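Local atomic coordinates of cytochrome c55X (Pseudomonas aeruginosa PAO1, PDB entry 6TP9), a protein that is a monoheme c-type cytochrome of the periplasm that carries electrons and is associated with heme d1 biosynthesis. Residues S52-V57 and W80-L85; R31-G34 and P38-T41. The protein carries 1 engineered substitution. All coordinates share one frame; numbering follows the deposited sequence.

Contact 1. Residues S52-V57 and W80-L85; sequences SLVATV and WLVDRL. With HEC (heme c), chain M.
V82 divides its methyls between its neighbours, and its side chain crosses those of V54 and L53 at about a right angle. V82 CG2 lies 3.8 Å from V54 CG2 and 4.1 Å from V57 CG2; V82 CG1 is 4.1 Å from L53 CB. No hydrogen bond spans the two segments, so apolar contact alone joins them directly. L53 and V57 meet both V82 and the heme: L53 CD2 comes to 3.5 Å from the propionate oxygen HEC O1A, near the porphyrin edge, while V57 CG2 sits 4.0 Å from the ring methyl HEC CMA. T56, which does not touch 80-85, puts its methyl over one heme face, CG2 to HEC C2A 3.7 Å. Its chi1 of -59° sets OG1 beside the backbone N, 3.1 Å from S52 O, and leaves CG2 anti to that N. The S52 carbonyl takes the T56 backbone N-H as well. The short axes pass 9.6 Å apart at 123°, between antiparallel and perpendicular. Helix 50-59 thus rests on helix 75-86, where A78 also touches V54 and V57, and a D83-R50 salt bridge adds a polar tie; L16 and L20, from helix 10-27 of the second subunit, pack on W80 and L81.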
loop_
_atom_site.group_PDB
_atom_site.type_symbol
_atom_site.label_atom_id
_atom_site.label_comp_id
_atom_site.label_asym_id
_atom_site.label_seq_id
_atom_site.Cartn_x
_atom_site.Cartn_y
_atom_site.Cartn_z
ATOM N N SER A 52 5.389 18.743 -12.391
ATOM C CA SER A 52 6.371 18.962 -11.336
ATOM C C SER A 52 6.705 17.654 -10.633
ATOM O O SER A 52 7.879 17.300 -10.471
ATOM C CB SER A 52 5.838 19.987 -10.336
ATOM O OG SER A 52 5.534 21.214 -10.976
ATOM N N LEU A 53 5.675 16.918 -10.214
ATOM C CA LEU A 53 5.895 15.642 -9.543
ATOM C C LEU A 53 6.589 14.650 -10.467
ATOM O O LEU A 53 7.485 13.914 -10.038
ATOM C CB LEU A 53 4.560 15.083 -9.052
ATOM C CG LEU A 53 3.717 16.055 -8.221
ATOM C CD1 LEU A 53 2.329 15.489 -7.961
ATOM C CD2 LEU A 53 4.412 16.386 -6.912
ATOM N N VAL A 54 6.193 14.616 -11.741
ATOM C CA VAL A 54 6.853 13.730 -12.694
ATOM C C VAL A 54 8.325 14.096 -12.822
ATOM O O VAL A 54 9.200 13.222 -12.833
ATOM C CB VAL A 54 6.138 13.779 -14.056
ATOM C CG1 VAL A 54 6.947 13.034 -15.110
ATOM C CG2 VAL A 54 4.741 13.194 -13.940
ATOM N N ALA A 55 8.620 15.392 -12.929
ATOM C CA ALA A 55 10.009 15.833 -12.960
ATOM C C ALA A 55 10.764 15.321 -11.741
ATOM O O ALA A 55 11.853 14.747 -11.864
ATOM C CB ALA A 55 10.071 17.358 -13.034
ATOM N N THR A 56 10.190 15.514 -10.550
ATOM C CA THR A 56 10.845 15.055 -9.329
ATOM C C THR A 56 11.160 13.567 -9.396
ATOM O O THR A 56 12.230 13.131 -8.955
ATOM C CB THR A 56 9.964 15.352 -8.115
ATOM O OG1 THR A 56 9.708 16.759 -8.035
ATOM C CG2 THR A 56 10.646 14.888 -6.836
ATOM N N VAL A 57 10.237 12.768 -9.933
ATOM C CA VAL A 57 10.479 11.334 -10.052
ATOM C C VAL A 57 11.649 11.074 -10.991
ATOM O O VAL A 57 12.565 10.306 -10.678
ATOM C CB VAL A 57 9.207 10.611 -10.533
ATOM C CG1 VAL A 57 9.493 9.131 -10.760
ATOM C CG2 VAL A 57 8.071 10.796 -9.537
ATOM N N TRP A 80 2.538 7.501 -14.959
ATOM C CA TRP A 80 1.654 6.487 -14.395
ATOM C C TRP A 80 1.787 6.438 -12.879
ATOM O O TRP A 80 0.791 6.532 -12.153
ATOM C CB TRP A 80 1.977 5.127 -15.013
ATOM C CG TRP A 80 1.020 4.027 -14.662
ATOM C CD1 TRP A 80 -0.146 3.722 -15.300
ATOM C CD2 TRP A 80 1.158 3.070 -13.602
ATOM N NE1 TRP A 80 -0.745 2.640 -14.701
ATOM C CE2 TRP A 80 0.035 2.222 -13.656
ATOM C CE3 TRP A 80 2.120 2.852 -12.610
ATOM C CZ2 TRP A 80 -0.153 1.174 -12.759
ATOM C CZ3 TRP A 80 1.931 1.812 -11.720
ATOM C CH2 TRP A 80 0.804 0.985 -11.801
ATOM N N LEU A 81 3.018 6.294 -12.381
ATOM C CA LEU A 81 3.237 6.256 -10.939
ATOM C C LEU A 81 2.575 7.447 -10.259
ATOM O O LEU A 81 1.895 7.301 -9.238
ATOM C CB LEU A 81 4.735 6.237 -10.633
ATOM C CG LEU A 81 5.504 4.959 -10.958
ATOM C CD1 LEU A 81 6.991 5.150 -10.697
ATOM C CD2 LEU A 81 4.960 3.802 -10.146
ATOM N N VAL A 82 2.765 8.640 -10.826
ATOM C CA VAL A 82 2.199 9.850 -10.241
ATOM C C VAL A 82 0.678 9.775 -10.218
ATOM O O VAL A 82 0.041 10.149 -9.226
ATOM C CB VAL A 82 2.701 11.085 -11.014
ATOM C CG1 VAL A 82 1.902 12.320 -10.638
ATOM C CG2 VAL A 82 4.188 11.295 -10.749
ATOM N N ASP A 83 0.071 9.296 -11.306
ATOM C CA ASP A 83 -1.381 9.138 -11.321
ATOM C C ASP A 83 -1.842 8.256 -10.167
ATOM O O ASP A 83 -2.848 8.551 -9.512
ATOM C CB ASP A 83 -1.838 8.547 -12.655
ATOM C CG ASP A 83 -1.576 9.474 -13.825
ATOM O OD1 ASP A 83 -1.517 10.702 -13.609
ATOM O OD2 ASP A 83 -1.437 8.973 -14.961
ATOM N N ARG A 84 -1.113 7.169 -9.901
ATOM C CA ARG A 84 -1.488 6.273 -8.813
ATOM C C ARG A 84 -1.410 6.983 -7.468
ATOM O O ARG A 84 -2.282 6.800 -6.610
ATOM C CB ARG A 84 -0.586 5.040 -8.811
ATOM C CG ARG A 84 -0.513 4.301 -10.139
ATOM C CD ARG A 84 -1.811 3.589 -10.479
ATOM N NE ARG A 84 -2.876 4.511 -10.862
ATOM C CZ ARG A 84 -2.906 5.189 -12.005
ATOM N NH1 ARG A 84 -3.922 6.000 -12.264
ATOM N NH2 ARG A 84 -1.920 5.065 -12.884
ATOM N N LEU A 85 -0.365 7.786 -7.260
ATOM C CA LEU A 85 -0.264 8.557 -6.027
ATOM C C LEU A 85 -1.421 9.539 -5.912
ATOM O O LEU A 85 -2.049 9.666 -4.854
ATOM C CB LEU A 85 1.069 9.302 -5.982
ATOM C CG LEU A 85 2.336 8.457 -6.099
ATOM C CD1 LEU A 85 3.562 9.352 -6.220
ATOM C CD2 LEU A 85 2.459 7.529 -4.906
HETATM FE FE HEC M . 10.604 10.200 -3.118
HETATM C CHA HEC M . 9.920 13.521 -2.618
HETATM C CHB HEC M . 8.111 10.082 -5.522
HETATM C CHC HEC M . 11.453 6.981 -3.854
HETATM C CHD HEC M . 12.739 10.157 -0.427
HETATM N NA HEC M . 9.243 11.535 -3.903
HETATM C C1A HEC M . 9.184 12.880 -3.589
HETATM C C2A HEC M . 8.208 13.503 -4.460
HETATM C C3A HEC M . 7.707 12.562 -5.262
HETATM C C4A HEC M . 8.346 11.303 -4.929
HETATM C CMA HEC M . 6.635 12.776 -6.351
HETATM C CAA HEC M . 7.818 14.999 -4.456
HETATM C CBA HEC M . 6.671 15.223 -3.477
HETATM C CGA HEC M . 6.287 16.679 -3.457
HETATM O O1A HEC M . 6.687 17.419 -4.393
HETATM O O2A HEC M . 5.575 17.096 -2.505
HETATM N NB HEC M . 9.905 8.802 -4.438
HETATM C C1B HEC M . 8.873 8.948 -5.347
HETATM C C2B HEC M . 8.754 7.705 -6.086
HETATM C C3B HEC M . 9.673 6.859 -5.622
HETATM C C4B HEC M . 10.418 7.528 -4.577
HETATM C CMB HEC M . 7.731 7.400 -7.203
HETATM C CAB HEC M . 9.914 5.413 -6.099
HETATM C CBB HEC M . 10.200 5.403 -7.613
HETATM N NC HEC M . 11.820 8.812 -2.259
HETATM C C1C HEC M . 12.103 7.571 -2.795
HETATM C C2C HEC M . 13.179 6.978 -2.030
HETATM C C3C HEC M . 13.577 7.872 -1.118
HETATM C C4C HEC M . 12.703 9.030 -1.219
HETATM C CMC HEC M . 13.838 5.614 -2.336
HETATM C CAC HEC M . 14.705 7.673 -0.077
HETATM C CBC HEC M . 16.013 7.230 -0.762
HETATM N ND HEC M . 11.217 11.609 -1.724
HETATM C C1D HEC M . 12.147 11.368 -0.713
HETATM C C2D HEC M . 12.402 12.611 -0.015
HETATM C C3D HEC M . 11.520 13.654 -0.708
HETATM C C4D HEC M . 10.821 12.943 -1.751
HETATM C CMD HEC M . 13.358 12.846 1.174
HETATM C CAD HEC M . 11.387 15.153 -0.369
HETATM C CBD HEC M . 12.495 15.957 -1.040
HETATM C CGD HEC M . 12.309 17.395 -0.640
HETATM O O1D HEC M . 12.989 17.836 0.322
HETATM O O2D HEC M . 11.471 18.093 -1.269
#

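Contact 2. Residues R31-G34 and P38-T41. With HEC (heme c), chain M.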
loop_
_atom_site.group_PDB
_atom_site.type_symbol
_atom_site.label_atom_id
_atom_site.label_comp_id
_atom_site.label_asym_id
_atom_site.label_seq_id
_atom_site.Cartn_x
_atom_site.Cartn_y
_atom_site.Cartn_z
ATOM N N ARG A 31 -1.701 3.686 1.064
ATOM C CA ARG A 31 -1.116 4.963 0.688
ATOM C C ARG A 31 0.367 4.937 1.020
ATOM O O ARG A 31 0.813 4.188 1.892
ATOM C CB ARG A 31 -1.780 6.140 1.418
ATOM C CG ARG A 31 -3.256 6.326 1.129
ATOM C CD ARG A 31 -3.496 6.860 -0.275
ATOM N NE ARG A 31 -4.489 6.057 -0.984
ATOM C CZ ARG A 31 -5.796 6.303 -0.997
ATOM N NH1 ARG A 31 -6.297 7.343 -0.346
ATOM N NH2 ARG A 31 -6.607 5.501 -1.672
ATOM N N LEU A 32 1.134 5.769 0.317
ATOM C CA LEU A 32 2.554 5.944 0.623
ATOM C C LEU A 32 2.684 7.137 1.561
ATOM O O LEU A 32 2.779 8.288 1.134
ATOM C CB LEU A 32 3.376 6.130 -0.644
ATOM C CG LEU A 32 3.868 4.835 -1.290
ATOM C CD1 LEU A 32 2.718 4.083 -1.939
ATOM C CD2 LEU A 32 4.967 5.125 -2.303
ATOM N N THR A 33 2.684 6.851 2.860
ATOM C CA THR A 33 2.797 7.882 3.881
ATOM C C THR A 33 3.204 7.214 5.185
ATOM O O THR A 33 3.093 5.996 5.340
ATOM C CB THR A 33 1.482 8.656 4.045
ATOM O OG1 THR A 33 1.586 9.557 5.154
ATOM C CG2 THR A 33 0.313 7.704 4.267
ATOM N N GLY A 34 3.691 8.027 6.119
ATOM C CA GLY A 34 4.111 7.532 7.410
ATOM C C GLY A 34 5.557 7.094 7.496
ATOM O O GLY A 34 5.992 6.657 8.570
ATOM N N PRO A 38 8.454 12.254 2.897
ATOM C CA PRO A 38 7.176 12.977 2.916
ATOM C C PRO A 38 6.016 12.102 2.469
ATOM O O PRO A 38 6.179 11.032 1.881
ATOM C CB PRO A 38 7.406 14.131 1.937
ATOM C CG PRO A 38 8.462 13.633 1.011
ATOM C CD PRO A 38 9.360 12.764 1.851
ATOM N N ALA A 39 4.811 12.593 2.758
ATOM C CA ALA A 39 3.593 11.906 2.365
ATOM C C ALA A 39 3.343 12.082 0.873
ATOM O O ALA A 39 3.433 13.197 0.348
ATOM C CB ALA A 39 2.400 12.436 3.158
ATOM N N LEU A 40 3.025 10.980 0.195
ATOM C CA LEU A 40 2.656 10.999 -1.214
ATOM C C LEU A 40 1.172 10.704 -1.410
ATOM O O LEU A 40 0.774 10.142 -2.433
ATOM C CB LEU A 40 3.503 10.001 -2.001
ATOM C CG LEU A 40 5.016 10.224 -1.950
ATOM C CD1 LEU A 40 5.728 9.217 -2.840
ATOM C CD2 LEU A 40 5.379 11.647 -2.347
ATOM N N THR A 41 0.346 11.076 -0.436
ATOM C CA THR A 41 -1.085 10.835 -0.522
ATOM C C THR A 41 -1.740 11.860 -1.441
ATOM O O THR A 41 -1.148 12.894 -1.758
ATOM C CB THR A 41 -1.716 10.905 0.865
ATOM O OG1 THR A 41 -1.748 12.268 1.308
ATOM C CG2 THR A 41 -0.917 10.080 1.861
HETATM FE FE HEC M . 10.604 10.200 -3.118
HETATM C CHA HEC M . 9.920 13.521 -2.618
HETATM C CHB HEC M . 8.111 10.082 -5.522
HETATM C CHC HEC M . 11.453 6.981 -3.854
HETATM C CHD HEC M . 12.739 10.157 -0.427
HETATM N NA HEC M . 9.243 11.535 -3.903
HETATM C C1A HEC M . 9.184 12.880 -3.589
HETATM C C2A HEC M . 8.208 13.503 -4.460
HETATM C C3A HEC M . 7.707 12.562 -5.262
HETATM C C4A HEC M . 8.346 11.303 -4.929
HETATM C CMA HEC M . 6.635 12.776 -6.351
HETATM C CAA HEC M . 7.818 14.999 -4.456
HETATM C CBA HEC M . 6.671 15.223 -3.477
HETATM C CGA HEC M . 6.287 16.679 -3.457
HETATM O O1A HEC M . 6.687 17.419 -4.393
HETATM O O2A HEC M . 5.575 17.096 -2.505
HETATM N NB HEC M . 9.905 8.802 -4.438
HETATM C C1B HEC M . 8.873 8.948 -5.347
HETATM C C2B HEC M . 8.754 7.705 -6.086
HETATM C C3B HEC M . 9.673 6.859 -5.622
HETATM C C4B HEC M . 10.418 7.528 -4.577
HETATM C CMB HEC M . 7.731 7.400 -7.203
HETATM C CAB HEC M . 9.914 5.413 -6.099
HETATM C CBB HEC M . 10.200 5.403 -7.613
HETATM N NC HEC M . 11.820 8.812 -2.259
HETATM C C1C HEC M . 12.103 7.571 -2.795
HETATM C C2C HEC M . 13.179 6.978 -2.030
HETATM C C3C HEC M . 13.577 7.872 -1.118
HETATM C C4C HEC M . 12.703 9.030 -1.219
HETATM C CMC HEC M . 13.838 5.614 -2.336
HETATM C CAC HEC M . 14.705 7.673 -0.077
HETATM C CBC HEC M . 16.013 7.230 -0.762
HETATM N ND HEC M . 11.217 11.609 -1.724
HETATM C C1D HEC M . 12.147 11.368 -0.713
HETATM C C2D HEC M . 12.402 12.611 -0.015
HETATM C C3D HEC M . 11.520 13.654 -0.708
HETATM C C4D HEC M . 10.821 12.943 -1.751
HETATM C CMD HEC M . 13.358 12.846 1.174
HETATM C CAD HEC M . 11.387 15.153 -0.369
HETATM C CBD HEC M . 12.495 15.957 -1.040
HETATM C CGD HEC M . 12.309 17.395 -0.640
HETATM O O1D HEC M . 12.989 17.836 0.322
HETATM O O2D HEC M . 11.471 18.093 -1.269
#
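L32 and L40 join two legs of the loop that, as in other class I c-type cytochromes, follows the heme-attachment helix and brings a proline to the histidine side of the heme. The chain is domain-swapped: the histidine met here is H28 of the second subunit. P38 comes first. Its ring lies over the porphyrin face, with CD 3.5 Å from HEC C3D, and its carbonyl oxygen accepts a hydrogen bond from ND1 of H28 in that subunit, an interaction that probably orients the imidazole of this predicted axial ligand. A39 follows, presenting its methyl to T33, CB to OG1 3.6 Å. L40 carries the sole hydrogen bond between the segments: its N is 2.9 Å from L32 O, with an N-H...O angle of 163° and a C=O...N angle of 179°, so the N-H meets the carbonyl almost head-on. L40 CB and L32 CB stand 4.1 Å apart; the two leucines cross obliquely, and the end of L40 continues to the heme. With CG beside the backbone N and chi2 extended at -177°, CD1 reaches 3.7 Å from the meso carbon HEC CHB, on the same face as P38; L40 also packs on H28 of the second subunit. T41 closes the segment. Its OG1 is hydrogen-bonded to A44 N, a bond consistent with the side-chain rotation, which puts CG2 beside the backbone N, facing T33. There T41 CG2 packs 3.5 Å from T33 CB and 4.1 Å from R31 CB.

In the fold
Helix 10-27 leads into the short strand 30-31, whose R31 opens contact 2, a tight loop with three residues between R31-G34 and P38-T41. The chain then runs on to helix 50-59, and contact 1 closes a wider loop of 22 residues by bringing helix 75-86 back against it. The two closures are in series and neither nests nor crosses. Their centres lie 13 Å apart, yet they touch directly, L85 CB packing 3.7 Å from L40 O. Both border the same heme, with P38 and L40 of contact 2 over one face and T56 of contact 1 over the opposite one. Both also reach the second subunit, consistent with the swapped dimer.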